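Local coordinates for putative cell adhesion protein (Bacteroides fragilis, PDB 4H40) that is probably a fimbrillin-like subunit of a pilus of a gut bacterium, and may thereby serve in cell adhesion, at residues I57-Y62 and F117-P122; S73-V78 and C92-N97; L140-D145 and F219-G224. One frame throughout, in Å; residues are numbered along the deposited sequence.

Contact 1: I57-Y62 and F117-P122; sequences IRLVVY and FRILSP
Leu59 and Ile119 face each other on two strands that are antiparallel neighbours in this fimbrillin-like, helix-free chain. Their side chains lie side by side and point the same way, on one sheet face. With Leu59 CG anti to the backbone N (chi1 -166°), chi2 of 70° swings CD1 toward the partner strand. This methyl is the bump: it sits over the groove between Ile119 CD1, 3.4 Å away, and Phe117 CD2, 4.0 Å away. Ile119 CD1 in turn sits at the edge of the Phe117 ring, in its plane, so the three make one apolar patch; Leu172 of strand 169-173 touches Leu59 and Phe117 there. Farther along, Ile57 CD1 rests on Ile119 CG2 at 3.9 Å.

The opposite face is more mixed. Val60 CG2 touches Leu120 CD1, its slim beta-branched side chain suiting an extended backbone, while Tyr62 CE1 packs on Arg118 CG at 3.6 Å. Here arginine serves by its aliphatic part, its guanidinium going on to Asp145. Between the faces, Arg58 pairs with Leu120 and Val60 with Arg118, both hydrogen-bonded pairs. The straightest of their four bonds runs from Val60 N to Arg118 O, 2.9 Å long with an angle of 170° at the hydrogen.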
ATOM      1  N   ILE B  57      12.226  33.785 -10.007  1.00 59.89           N
ATOM      2  CA  ILE B  57      13.512  33.123  -9.823  1.00 58.53           C
ATOM      3  C   ILE B  57      14.447  34.113  -9.159  1.00 60.48           C
ATOM      4  O   ILE B  57      14.367  35.299  -9.450  1.00 62.66           O
ATOM      5  CB  ILE B  57      14.141  32.490 -11.116  1.00 62.10           C
ATOM      6  CG1 ILE B  57      14.643  33.514 -12.117  1.00 64.87           C
ATOM      7  CG2 ILE B  57      13.246  31.470 -11.800  1.00 62.48           C
ATOM      8  CD1 ILE B  57      16.108  33.482 -12.237  1.00 77.75           C
ATOM      9  N   ARG B  58      15.301  33.641  -8.253  1.00 55.45           N
ATOM     10  CA  ARG B  58      16.363  34.424  -7.625  1.00 57.24           C
ATOM     11  C   ARG B  58      17.716  33.996  -8.179  1.00 61.17           C
ATOM     12  O   ARG B  58      18.063  32.817  -8.144  1.00 59.29           O
ATOM     13  CB  ARG B  58      16.386  34.309  -6.091  1.00 57.00           C
ATOM     14  CG  ARG B  58      17.668  34.915  -5.472  1.00 62.11           C
ATOM     15  CD  ARG B  58      17.648  35.048  -3.967  1.00 66.98           C
ATOM     16  NE  ARG B  58      16.474  35.787  -3.502  1.00 72.40           N
ATOM     17  CZ  ARG B  58      16.408  37.105  -3.356  1.00 84.47           C
ATOM     18  NH1 ARG B  58      17.465  37.864  -3.614  1.00 77.69           N
ATOM     19  NH2 ARG B  58      15.287  37.674  -2.939  1.00 70.25           N
ATOM     20  N   LEU B  59      18.486  34.958  -8.640  1.00 60.16           N
ATOM     21  CA  LEU B  59      19.827  34.713  -9.120  1.00 61.64           C
ATOM     22  C   LEU B  59      20.765  35.045  -7.963  1.00 66.47           C
ATOM     23  O   LEU B  59      20.753  36.183  -7.504  1.00 67.99           O
ATOM     24  CB  LEU B  59      20.058  35.591 -10.364  1.00 64.09           C
ATOM     25  CG  LEU B  59      21.247  35.304 -11.268  1.00 70.31           C
ATOM     26  CD1 LEU B  59      21.074  34.013 -12.020  1.00 68.81           C
ATOM     27  CD2 LEU B  59      21.381  36.396 -12.279  1.00 75.57           C
ATOM     28  N   VAL B  60      21.461  34.019  -7.406  1.00 63.27           N
ATOM     29  CA  VAL B  60      22.414  34.103  -6.279  1.00 64.75           C
ATOM     30  C   VAL B  60      23.819  34.107  -6.891  1.00 72.32           C
ATOM     31  O   VAL B  60      24.181  33.143  -7.581  1.00 71.54           O
ATOM     32  CB  VAL B  60      22.247  32.951  -5.226  1.00 66.63           C
ATOM     33  CG1 VAL B  60      23.141  33.171  -4.003  1.00 67.94           C
ATOM     34  CG2 VAL B  60      20.790  32.754  -4.806  1.00 64.35           C
ATOM     35  N   VAL B  61      24.588  35.196  -6.670  1.00 71.27           N
ATOM     36  CA  VAL B  61      25.927  35.352  -7.239  1.00 72.46           C
ATOM     37  C   VAL B  61      27.008  35.145  -6.170  1.00 79.40           C
ATOM     38  O   VAL B  61      26.854  35.585  -5.031  1.00 80.95           O
ATOM     39  CB  VAL B  61      26.076  36.716  -7.959  1.00 77.48           C
ATOM     40  CG1 VAL B  61      27.499  36.951  -8.455  1.00 79.40           C
ATOM     41  CG2 VAL B  61      25.098  36.820  -9.121  1.00 75.83           C
ATOM     42  N   TYR B  62      28.089  34.450  -6.568  1.00 77.13           N
ATOM     43  CA  TYR B  62      29.291  34.163  -5.780  1.00 79.61           C
ATOM     44  C   TYR B  62      30.547  34.589  -6.554  1.00 86.83           C
ATOM     45  O   TYR B  62      30.515  34.599  -7.783  1.00 86.97           O
ATOM     46  CB  TYR B  62      29.385  32.664  -5.438  1.00 79.03           C
ATOM     47  CG  TYR B  62      28.176  32.100  -4.724  1.00 78.31           C
ATOM     48  CD1 TYR B  62      27.116  31.555  -5.436  1.00 77.46           C
ATOM     49  CD2 TYR B  62      28.119  32.060  -3.333  1.00 79.55           C
ATOM     50  CE1 TYR B  62      26.004  31.024  -4.783  1.00 76.85           C
ATOM     51  CE2 TYR B  62      27.022  31.510  -2.668  1.00 78.09           C
ATOM     52  CZ  TYR B  62      25.970  30.988  -3.396  1.00 83.75           C
ATOM     53  OH  TYR B  62      24.885  30.454  -2.739  1.00 83.48           O
ATOM     54  N   PHE B 117      27.054  30.918  -9.970  1.00 76.60           N
ATOM     55  CA  PHE B 117      25.691  31.363  -9.732  1.00 75.68           C
ATOM     56  C   PHE B 117      24.765  30.182  -9.483  1.00 74.42           C
ATOM     57  O   PHE B 117      24.922  29.103 -10.060  1.00 72.41           O
ATOM     58  CB  PHE B 117      25.153  32.306 -10.848  1.00 79.18           C
ATOM     59  CG  PHE B 117      25.028  31.717 -12.233  1.00 81.66           C
ATOM     60  CD1 PHE B 117      26.106  31.722 -13.107  1.00 87.79           C
ATOM     61  CD2 PHE B 117      23.823  31.173 -12.673  1.00 83.41           C
ATOM     62  CE1 PHE B 117      26.000  31.144 -14.383  1.00 89.36           C
ATOM     63  CE2 PHE B 117      23.712  30.603 -13.956  1.00 86.87           C
ATOM     64  CZ  PHE B 117      24.801  30.599 -14.804  1.00 87.05           C
ATOM     65  N   ARG B 118      23.822  30.400  -8.565  1.00 69.81           N
ATOM     66  CA  ARG B 118      22.789  29.444  -8.180  1.00 66.56           C
ATOM     67  C   ARG B 118      21.430  30.088  -8.390  1.00 69.93           C
ATOM     68  O   ARG B 118      21.323  31.322  -8.434  1.00 70.28           O
ATOM     69  CB  ARG B 118      22.956  28.968  -6.726  1.00 63.03           C
ATOM     70  CG  ARG B 118      24.297  28.333  -6.444  1.00 61.42           C
ATOM     71  CD  ARG B 118      24.229  27.394  -5.272  1.00 60.79           C
ATOM     72  NE  ARG B 118      25.068  26.235  -5.542  1.00 63.58           N
ATOM     73  CZ  ARG B 118      24.681  24.972  -5.427  1.00 74.57           C
ATOM     74  NH1 ARG B 118      23.473  24.678  -4.977  1.00 57.86           N
ATOM     75  NH2 ARG B 118      25.508  23.994  -5.734  1.00 68.75           N
ATOM     76  N   ILE B 119      20.398  29.252  -8.564  1.00 65.36           N
ATOM     77  CA  ILE B 119      19.021  29.692  -8.794  1.00 63.98           C
ATOM     78  C   ILE B 119      18.123  29.065  -7.768  1.00 65.14           C
ATOM     79  O   ILE B 119      18.336  27.918  -7.371  1.00 64.55           O
ATOM     80  CB  ILE B 119      18.487  29.364 -10.238  1.00 66.39           C
ATOM     81  CG1 ILE B 119      19.553  29.410 -11.363  1.00 67.73           C
ATOM     82  CG2 ILE B 119      17.193  30.130 -10.583  1.00 66.87           C
ATOM     83  CD1 ILE B 119      20.109  30.731 -11.672  1.00 78.95           C
ATOM     84  N   LEU B 120      17.088  29.815  -7.388  1.00 60.32           N
ATOM     85  CA  LEU B 120      16.001  29.430  -6.489  1.00 57.24           C
ATOM     86  C   LEU B 120      14.699  29.895  -7.097  1.00 59.13           C
ATOM     87  O   LEU B 120      14.653  30.984  -7.683  1.00 59.49           O
ATOM     88  CB  LEU B 120      16.170  30.055  -5.095  1.00 57.30           C
ATOM     89  CG  LEU B 120      17.394  29.679  -4.307  1.00 61.65           C
ATOM     90  CD1 LEU B 120      17.767  30.782  -3.394  1.00 64.11           C
ATOM     91  CD2 LEU B 120      17.189  28.405  -3.514  1.00 60.41           C
ATOM     92  N   SER B 121      13.641  29.098  -6.949  1.00 52.80           N
ATOM     93  CA  SER B 121      12.308  29.475  -7.414  1.00 52.20           C
ATOM     94  C   SER B 121      11.280  28.834  -6.490  1.00 55.87           C
ATOM     95  O   SER B 121      11.289  27.603  -6.356  1.00 53.08           O
ATOM     96  CB  SER B 121      12.074  29.096  -8.872  1.00 53.36           C
ATOM     97  OG  SER B 121      10.800  29.555  -9.289  1.00 56.02           O
ATOM     98  N   PRO B 122      10.458  29.623  -5.754  1.00 54.72           N
ATOM     99  CA  PRO B 122      10.321  31.101  -5.765  1.00 56.55           C
ATOM    100  C   PRO B 122      11.582  31.859  -5.335  1.00 62.00           C
ATOM    101  O   PRO B 122      12.466  31.282  -4.694  1.00 60.48           O
ATOM    102  CB  PRO B 122       9.183  31.353  -4.759  1.00 57.77           C
ATOM    103  CG  PRO B 122       8.404  30.078  -4.741  1.00 59.68           C
ATOM    104  CD  PRO B 122       9.458  29.015  -4.853  1.00 54.79           C
TER

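Contact 2: S73-V78 and C92-N97; sequences SKAYLV and CEVDDN
Cys92 meets Ala75 and Leu77 across the beta hairpin of strands 74-79 and 88-94, near the end where the second strand peels away: the short segments stand at 108° to one another. The CB of Cys92 keeps back, 4.3 Å from Leu77 CB. Chi1 of 68° then places SG between the backbone N and the carbonyl carbon, and there the sulfur lies against the partner's backbone, 3.5 Å from Tyr76 C and 3.6 Å from Leu77 N. SG also touches Leu77 CB at 4.1 Å. A small, polarisable thiol suits this position, since its sulfur can sit directly over the face of the Tyr76-Leu77 peptide, above Tyr76 C; Val100 of the next strand also touches this cysteine.

Ala75 points toward the departing strand, and its methyl is short enough to let the chain pass close: Ala75 CB meets Val94 CG2 at 3.7 Å. Val94 itself leans on Thr56 and Arg58 of strand 56-62. At the outer margin Lys74 NZ and Glu93 OE2 form a long salt bridge of 4.0 Å, with the ammonium also hydrogen-bonded to the carbonyl of Thr106. One backbone hydrogen bond joins the segments, Cys92 N to Ala75 O at 3.0 Å, its donor standing 38° out of the carbonyl plane of Ala75.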
ATOM      1  N   SER B  73      22.680  40.078  -5.958  1.00 82.31           N
ATOM      2  CA  SER B  73      21.483  39.268  -5.758  1.00 78.66           C
ATOM      3  C   SER B  73      20.319  39.932  -6.516  1.00 82.46           C
ATOM      4  O   SER B  73      20.076  41.127  -6.329  1.00 83.20           O
ATOM      5  CB  SER B  73      21.187  39.104  -4.271  1.00 81.92           C
ATOM      6  OG  SER B  73      20.445  37.921  -4.033  1.00 88.43           O
ATOM      7  N   LYS B  74      19.657  39.177  -7.426  1.00 77.57           N
ATOM      8  CA  LYS B  74      18.577  39.709  -8.271  1.00 77.15           C
ATOM      9  C   LYS B  74      17.424  38.727  -8.411  1.00 75.86           C
ATOM     10  O   LYS B  74      17.653  37.527  -8.532  1.00 73.71           O
ATOM     11  CB  LYS B  74      19.115  40.082  -9.676  1.00 80.66           C
ATOM     12  CG  LYS B  74      18.192  40.974 -10.522  1.00 87.93           C
ATOM     13  CD  LYS B  74      18.447  42.459 -10.330  1.00 99.82           C
ATOM     14  CE  LYS B  74      17.296  43.134  -9.636  1.00107.32           C
ATOM     15  NZ  LYS B  74      17.533  44.589  -9.478  1.00112.75           N
ATOM     16  N   ALA B  75      16.190  39.261  -8.444  1.00 71.40           N
ATOM     17  CA  ALA B  75      14.950  38.514  -8.610  1.00 68.77           C
ATOM     18  C   ALA B  75      14.324  38.809  -9.970  1.00 74.06           C
ATOM     19  O   ALA B  75      14.404  39.941 -10.455  1.00 75.92           O
ATOM     20  CB  ALA B  75      13.985  38.869  -7.501  1.00 69.66           C
ATOM     21  N   TYR B  76      13.716  37.788 -10.598  1.00 69.88           N
ATOM     22  CA  TYR B  76      13.096  37.944 -11.921  1.00 70.97           C
ATOM     23  C   TYR B  76      11.688  37.385 -11.970  1.00 73.21           C
ATOM     24  O   TYR B  76      11.394  36.442 -11.242  1.00 70.98           O
ATOM     25  CB  TYR B  76      13.943  37.260 -13.003  1.00 71.53           C
ATOM     26  CG  TYR B  76      15.274  37.929 -13.230  1.00 75.17           C
ATOM     27  CD1 TYR B  76      16.390  37.585 -12.469  1.00 77.16           C
ATOM     28  CD2 TYR B  76      15.432  38.890 -14.222  1.00 78.38           C
ATOM     29  CE1 TYR B  76      17.625  38.201 -12.672  1.00 80.34           C
ATOM     30  CE2 TYR B  76      16.662  39.522 -14.427  1.00 81.18           C
ATOM     31  CZ  TYR B  76      17.757  39.169 -13.650  1.00 86.60           C
ATOM     32  OH  TYR B  76      18.992  39.730 -13.866  1.00 88.87           O
ATOM     33  N   LEU B  77      10.820  37.972 -12.821  1.00 70.16           N
ATOM     34  CA  LEU B  77       9.454  37.492 -13.028  1.00 69.09           C
ATOM     35  C   LEU B  77       9.404  36.760 -14.367  1.00 73.16           C
ATOM     36  O   LEU B  77       9.965  37.231 -15.360  1.00 73.80           O
ATOM     37  CB  LEU B  77       8.421  38.631 -12.960  1.00 71.18           C
ATOM     38  CG  LEU B  77       6.951  38.229 -13.142  1.00 74.22           C
ATOM     39  CD1 LEU B  77       6.411  37.493 -11.931  1.00 72.64           C
ATOM     40  CD2 LEU B  77       6.099  39.418 -13.421  1.00 75.75           C
ATOM     41  N   VAL B  78       8.792  35.578 -14.369  1.00 69.02           N
ATOM     42  CA  VAL B  78       8.690  34.740 -15.563  1.00 68.92           C
ATOM     43  C   VAL B  78       7.399  35.077 -16.310  1.00 75.66           C
ATOM     44  O   VAL B  78       6.326  35.157 -15.702  1.00 75.05           O
ATOM     45  CB  VAL B  78       8.763  33.218 -15.210  1.00 69.99           C
ATOM     46  CG1 VAL B  78       8.611  32.326 -16.451  1.00 69.56           C
ATOM     47  CG2 VAL B  78      10.038  32.869 -14.446  1.00 69.06           C
ATOM     48  N   CYS B  92      12.491  42.165 -11.192  1.00 87.53           N
ATOM     49  CA  CYS B  92      11.402  42.535 -10.299  1.00 88.35           C
ATOM     50  C   CYS B  92      11.911  42.674  -8.862  1.00 93.15           C
ATOM     51  O   CYS B  92      13.090  42.428  -8.584  1.00 92.02           O
ATOM     52  CB  CYS B  92      10.252  41.528 -10.399  1.00 86.07           C
ATOM     53  SG  CYS B  92      10.631  39.874  -9.755  1.00 86.18           S
ATOM     54  N   GLU B  93      11.023  43.125  -7.968  1.00 91.37           N
ATOM     55  CA  GLU B  93      11.291  43.270  -6.540  1.00 91.88           C
ATOM     56  C   GLU B  93      10.351  42.335  -5.813  1.00 93.14           C
ATOM     57  O   GLU B  93       9.159  42.285  -6.143  1.00 92.18           O
ATOM     58  CB  GLU B  93      11.139  44.725  -6.081  1.00 97.22           C
ATOM     59  CG  GLU B  93      12.241  45.647  -6.589  1.00110.99           C
ATOM     60  CD  GLU B  93      13.662  45.330  -6.157  1.00128.37           C
ATOM     61  OE1 GLU B  93      13.868  44.889  -5.003  1.00117.79           O
ATOM     62  OE2 GLU B  93      14.581  45.551  -6.978  1.00123.18           O
ATOM     63  N   VAL B  94      10.893  41.525  -4.892  1.00 87.58           N
ATOM     64  CA  VAL B  94      10.078  40.533  -4.191  1.00 84.25           C
ATOM     65  C   VAL B  94      10.183  40.666  -2.673  1.00 89.14           C
ATOM     66  O   VAL B  94      11.096  41.327  -2.154  1.00 89.97           O
ATOM     67  CB  VAL B  94      10.409  39.077  -4.629  1.00 83.37           C
ATOM     68  CG1 VAL B  94       9.977  38.810  -6.071  1.00 81.62           C
ATOM     69  CG2 VAL B  94      11.884  38.733  -4.411  1.00 82.93           C
ATOM     70  N   ASP B  95       9.234  40.008  -1.972  1.00 84.80           N
ATOM     71  CA  ASP B  95       9.227  39.890  -0.521  1.00 86.42           C
ATOM     72  C   ASP B  95      10.145  38.697  -0.153  1.00 90.03           C
ATOM     73  O   ASP B  95      10.670  38.028  -1.054  1.00 87.93           O
ATOM     74  CB  ASP B  95       7.779  39.735   0.024  1.00 88.39           C
ATOM     75  CG  ASP B  95       7.000  38.461  -0.326  1.00 98.88           C
ATOM     76  OD1 ASP B  95       7.583  37.553  -0.962  1.00 95.68           O
ATOM     77  OD2 ASP B  95       5.808  38.368   0.052  1.00107.85           O
ATOM     78  N   ASP B  96      10.318  38.398   1.143  1.00 87.74           N
ATOM     79  CA  ASP B  96      11.191  37.298   1.567  1.00 85.28           C
ATOM     80  C   ASP B  96      10.674  35.914   1.110  1.00 83.60           C
ATOM     81  O   ASP B  96      11.459  34.969   1.046  1.00 80.58           O
ATOM     82  CB  ASP B  96      11.428  37.336   3.091  1.00 89.08           C
ATOM     83  CG  ASP B  96      12.361  38.445   3.569  1.00105.91           C
ATOM     84  OD1 ASP B  96      12.862  39.228   2.711  1.00107.14           O
ATOM     85  OD2 ASP B  96      12.625  38.511   4.794  1.00115.50           O
ATOM     86  N   ASN B  97       9.394  35.816   0.716  1.00 78.78           N
ATOM     87  CA  ASN B  97       8.796  34.566   0.252  1.00 74.41           C
ATOM     88  C   ASN B  97       8.842  34.424  -1.274  1.00 75.99           C
ATOM     89  O   ASN B  97       8.407  33.402  -1.798  1.00 74.11           O
ATOM     90  CB  ASN B  97       7.362  34.455   0.763  1.00 73.24           C
ATOM     91  CG  ASN B  97       7.292  34.247   2.258  1.00 91.69           C
ATOM     92  OD1 ASN B  97       6.702  35.052   2.989  1.00 82.57           O
ATOM     93  ND2 ASN B  97       7.941  33.191   2.761  1.00 82.87           N
TER

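Contact 3: L140-D145 and F219-G224; sequences LLATDD and FDWVNG
In Trp221, CG anti to the backbone N (chi1 -171°) carries the ring away from a short 3-10 turn, residues 221-223, and chi2 of 46° turns the indole, bringing CZ2 to Ala142 and Thr143. This benzo carbon of Trp221 lies 4.0 Å from Ala142 CB and 3.8 Å from Thr143 O. Alanine suits this place because its single methyl leaves room for the broad ring system.

Asp145 CG is anti to its carbonyl carbon, and the carboxylate approaches the end of the turn, OD2 lying 3.5 Å from Gly224 CA. Gly224 has a positive phi of 112°, at which a side chain would press on the preceding carbonyl, so glycine fits. A water donates to Asp145 OD2 at 3.2 Å and, weakly, to Val222 O at 3.3 Å, bridging the two segments. The same OD2 forms a salt bridge with Arg118, whose guanidinium also makes a cation-pi contact with Trp221; the positive charge of Arg118 would be expected to favour ionised Asp145.

Strand 141-142 pairs on its two sides with strands 113-121 and 177-190, and the 3-10 turn leans on the first of these through Trp221 on Leu120 and on strand 56-62 through Val222 on Tyr62.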
ATOM      1  N   LEU B 140      10.114  24.134  -3.893  1.00 42.26           N
ATOM      2  CA  LEU B 140      11.292  24.938  -4.159  1.00 43.32           C
ATOM      3  C   LEU B 140      12.121  24.288  -5.226  1.00 47.01           C
ATOM      4  O   LEU B 140      12.656  23.193  -5.051  1.00 46.79           O
ATOM      5  CB  LEU B 140      12.158  25.255  -2.926  1.00 44.66           C
ATOM      6  CG  LEU B 140      13.418  26.072  -3.253  1.00 51.18           C
ATOM      7  CD1 LEU B 140      13.168  27.576  -3.210  1.00 52.19           C
ATOM      8  CD2 LEU B 140      14.577  25.651  -2.392  1.00 55.30           C
ATOM      9  N   LEU B 141      12.198  24.981  -6.355  1.00 44.88           N
ATOM     10  CA  LEU B 141      13.026  24.605  -7.478  1.00 45.26           C
ATOM     11  C   LEU B 141      14.332  25.310  -7.292  1.00 50.07           C
ATOM     12  O   LEU B 141      14.340  26.466  -6.872  1.00 52.02           O
ATOM     13  CB  LEU B 141      12.382  24.996  -8.808  1.00 45.29           C
ATOM     14  CG  LEU B 141      11.108  24.286  -9.243  1.00 48.39           C
ATOM     15  CD1 LEU B 141      10.623  24.876 -10.527  1.00 48.41           C
ATOM     16  CD2 LEU B 141      11.348  22.813  -9.484  1.00 49.85           C
ATOM     17  N   ALA B 142      15.434  24.628  -7.535  1.00 46.44           N
ATOM     18  CA  ALA B 142      16.747  25.223  -7.335  1.00 48.00           C
ATOM     19  C   ALA B 142      17.828  24.456  -8.086  1.00 52.36           C
ATOM     20  O   ALA B 142      17.566  23.424  -8.717  1.00 51.34           O
ATOM     21  CB  ALA B 142      17.080  25.228  -5.840  1.00 49.27           C
ATOM     22  N   THR B 143      19.043  24.978  -7.997  1.00 50.44           N
ATOM     23  CA  THR B 143      20.288  24.401  -8.484  1.00 51.17           C
ATOM     24  C   THR B 143      20.532  23.127  -7.662  1.00 56.30           C
ATOM     25  O   THR B 143      20.371  23.145  -6.439  1.00 55.31           O
ATOM     26  CB  THR B 143      21.408  25.449  -8.291  1.00 56.71           C
ATOM     27  OG1 THR B 143      21.102  26.628  -9.043  1.00 56.82           O
ATOM     28  CG2 THR B 143      22.768  24.929  -8.676  1.00 55.21           C
ATOM     29  N   ASP B 144      20.878  22.025  -8.318  1.00 54.98           N
ATOM     30  CA  ASP B 144      21.135  20.773  -7.618  1.00 54.88           C
ATOM     31  C   ASP B 144      22.449  20.200  -8.066  1.00 62.08           C
ATOM     32  O   ASP B 144      22.611  19.885  -9.248  1.00 62.00           O
ATOM     33  CB  ASP B 144      20.005  19.773  -7.853  1.00 54.59           C
ATOM     34  CG  ASP B 144      19.723  18.880  -6.673  1.00 59.99           C
ATOM     35  OD1 ASP B 144      20.639  18.154  -6.250  1.00 60.71           O
ATOM     36  OD2 ASP B 144      18.577  18.888  -6.190  1.00 66.39           O
ATOM     37  N   ASP B 145      23.394  20.049  -7.126  1.00 60.88           N
ATOM     38  CA  ASP B 145      24.717  19.527  -7.444  1.00 62.21           C
ATOM     39  C   ASP B 145      24.719  17.994  -7.545  1.00 66.48           C
ATOM     40  O   ASP B 145      25.730  17.408  -7.945  1.00 69.43           O
ATOM     41  CB  ASP B 145      25.736  20.020  -6.416  1.00 65.12           C
ATOM     42  CG  ASP B 145      26.242  21.446  -6.631  1.00 67.57           C
ATOM     43  OD1 ASP B 145      25.911  22.051  -7.681  1.00 63.12           O
ATOM     44  OD2 ASP B 145      26.992  21.952  -5.750  1.00 75.72           O
ATOM     45  N   PHE B 219      24.752  24.570   7.040  1.00 99.26           N
ATOM     46  CA  PHE B 219      24.403  24.038   5.733  1.00 92.88           C
ATOM     47  C   PHE B 219      25.198  24.811   4.680  1.00 93.47           C
ATOM     48  O   PHE B 219      24.970  26.013   4.494  1.00 93.60           O
ATOM     49  CB  PHE B 219      22.882  24.219   5.552  1.00 91.27           C
ATOM     50  CG  PHE B 219      22.250  23.524   4.378  1.00 88.33           C
ATOM     51  CD1 PHE B 219      22.074  24.187   3.172  1.00 89.07           C
ATOM     52  CD2 PHE B 219      21.782  22.225   4.492  1.00 88.05           C
ATOM     53  CE1 PHE B 219      21.463  23.551   2.092  1.00 86.58           C
ATOM     54  CE2 PHE B 219      21.171  21.591   3.414  1.00 87.98           C
ATOM     55  CZ  PHE B 219      21.016  22.261   2.221  1.00 84.38           C
ATOM     56  N   ASP B 220      26.153  24.142   4.020  1.00 87.25           N
ATOM     57  CA  ASP B 220      27.000  24.810   3.031  1.00 86.42           C
ATOM     58  C   ASP B 220      26.480  24.472   1.630  1.00 83.20           C
ATOM     59  O   ASP B 220      27.038  23.631   0.929  1.00 82.51           O
ATOM     60  CB  ASP B 220      28.476  24.409   3.243  1.00 91.48           C
ATOM     61  CG  ASP B 220      29.517  25.207   2.473  1.00108.03           C
ATOM     62  OD1 ASP B 220      29.195  26.335   2.015  1.00109.03           O
ATOM     63  OD2 ASP B 220      30.673  24.736   2.385  1.00116.63           O
ATOM     64  N   TRP B 221      25.374  25.121   1.248  1.00 74.71           N
ATOM     65  CA  TRP B 221      24.679  24.887  -0.011  1.00 70.12           C
ATOM     66  C   TRP B 221      25.568  25.069  -1.254  1.00 74.12           C
ATOM     67  O   TRP B 221      25.511  24.235  -2.149  1.00 71.85           O
ATOM     68  CB  TRP B 221      23.446  25.797  -0.118  1.00 66.54           C
ATOM     69  CG  TRP B 221      22.565  25.475  -1.286  1.00 64.66           C
ATOM     70  CD1 TRP B 221      22.135  24.238  -1.677  1.00 65.53           C
ATOM     71  CD2 TRP B 221      22.012  26.409  -2.224  1.00 63.87           C
ATOM     72  NE1 TRP B 221      21.348  24.345  -2.796  1.00 63.37           N
ATOM     73  CE2 TRP B 221      21.245  25.667  -3.150  1.00 65.60           C
ATOM     74  CE3 TRP B 221      22.049  27.805  -2.342  1.00 66.31           C
ATOM     75  CZ2 TRP B 221      20.571  26.270  -4.219  1.00 64.28           C
ATOM     76  CZ3 TRP B 221      21.357  28.403  -3.384  1.00 66.99           C
ATOM     77  CH2 TRP B 221      20.634  27.638  -4.311  1.00 65.72           C
ATOM     78  N   VAL B 222      26.396  26.122  -1.295  1.00 73.77           N
ATOM     79  CA  VAL B 222      27.272  26.432  -2.431  1.00 74.29           C
ATOM     80  C   VAL B 222      28.340  25.308  -2.693  1.00 81.51           C
ATOM     81  O   VAL B 222      28.829  25.175  -3.823  1.00 81.07           O
ATOM     82  CB  VAL B 222      27.915  27.827  -2.255  1.00 79.18           C
ATOM     83  CG1 VAL B 222      28.926  27.851  -1.118  1.00 81.23           C
ATOM     84  CG2 VAL B 222      28.524  28.331  -3.556  1.00 79.50           C
ATOM     85  N   ASN B 223      28.666  24.491  -1.680  1.00 80.06           N
ATOM     86  CA  ASN B 223      29.649  23.436  -1.876  1.00 80.98           C
ATOM     87  C   ASN B 223      29.003  22.038  -2.041  1.00 84.67           C
ATOM     88  O   ASN B 223      29.725  21.040  -2.088  1.00 84.97           O
ATOM     89  CB  ASN B 223      30.678  23.455  -0.765  1.00 83.15           C
ATOM     90  CG  ASN B 223      31.661  24.588  -0.933  1.00111.34           C
ATOM     91  OD1 ASN B 223      31.551  25.630  -0.284  1.00103.41           O
ATOM     92  ND2 ASN B 223      32.616  24.433  -1.848  1.00106.43           N
ATOM     93  N   GLY B 224      27.675  21.990  -2.189  1.00 80.44           N
ATOM     94  CA  GLY B 224      26.948  20.751  -2.461  1.00 78.91           C
ATOM     95  C   GLY B 224      26.011  20.170  -1.413  1.00 81.87           C
ATOM     96  O   GLY B 224      25.470  19.080  -1.634  1.00 80.36           O
TER
HETATM   97  O   HOH W   1      30.073  22.925  -5.906  1.00 62.90           O

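In the fold
Contacts 1 and 2 join strands that are neighbours in the sheet, and together supply four adjacent ones, in the order 113-121, 56-62, 74-79, 88-94. Backbone bonds Leu59 N to Lys74 O and Tyr76 N to Ile57 O link them directly. Contact 1 is buried and mainly regular ladder with apolar side chains. Contact 2, partly buried, is looser, mixing a thiol and a methyl with charges at its margin. Contact 3 is also partly buried but is no ladder: a loop's aromatic ring, a water and an aspartate do the work. Arg118 ties contact 1 to contact 3, while contacts 2 and 3 do not touch, their nearest atoms about 8 Å apart.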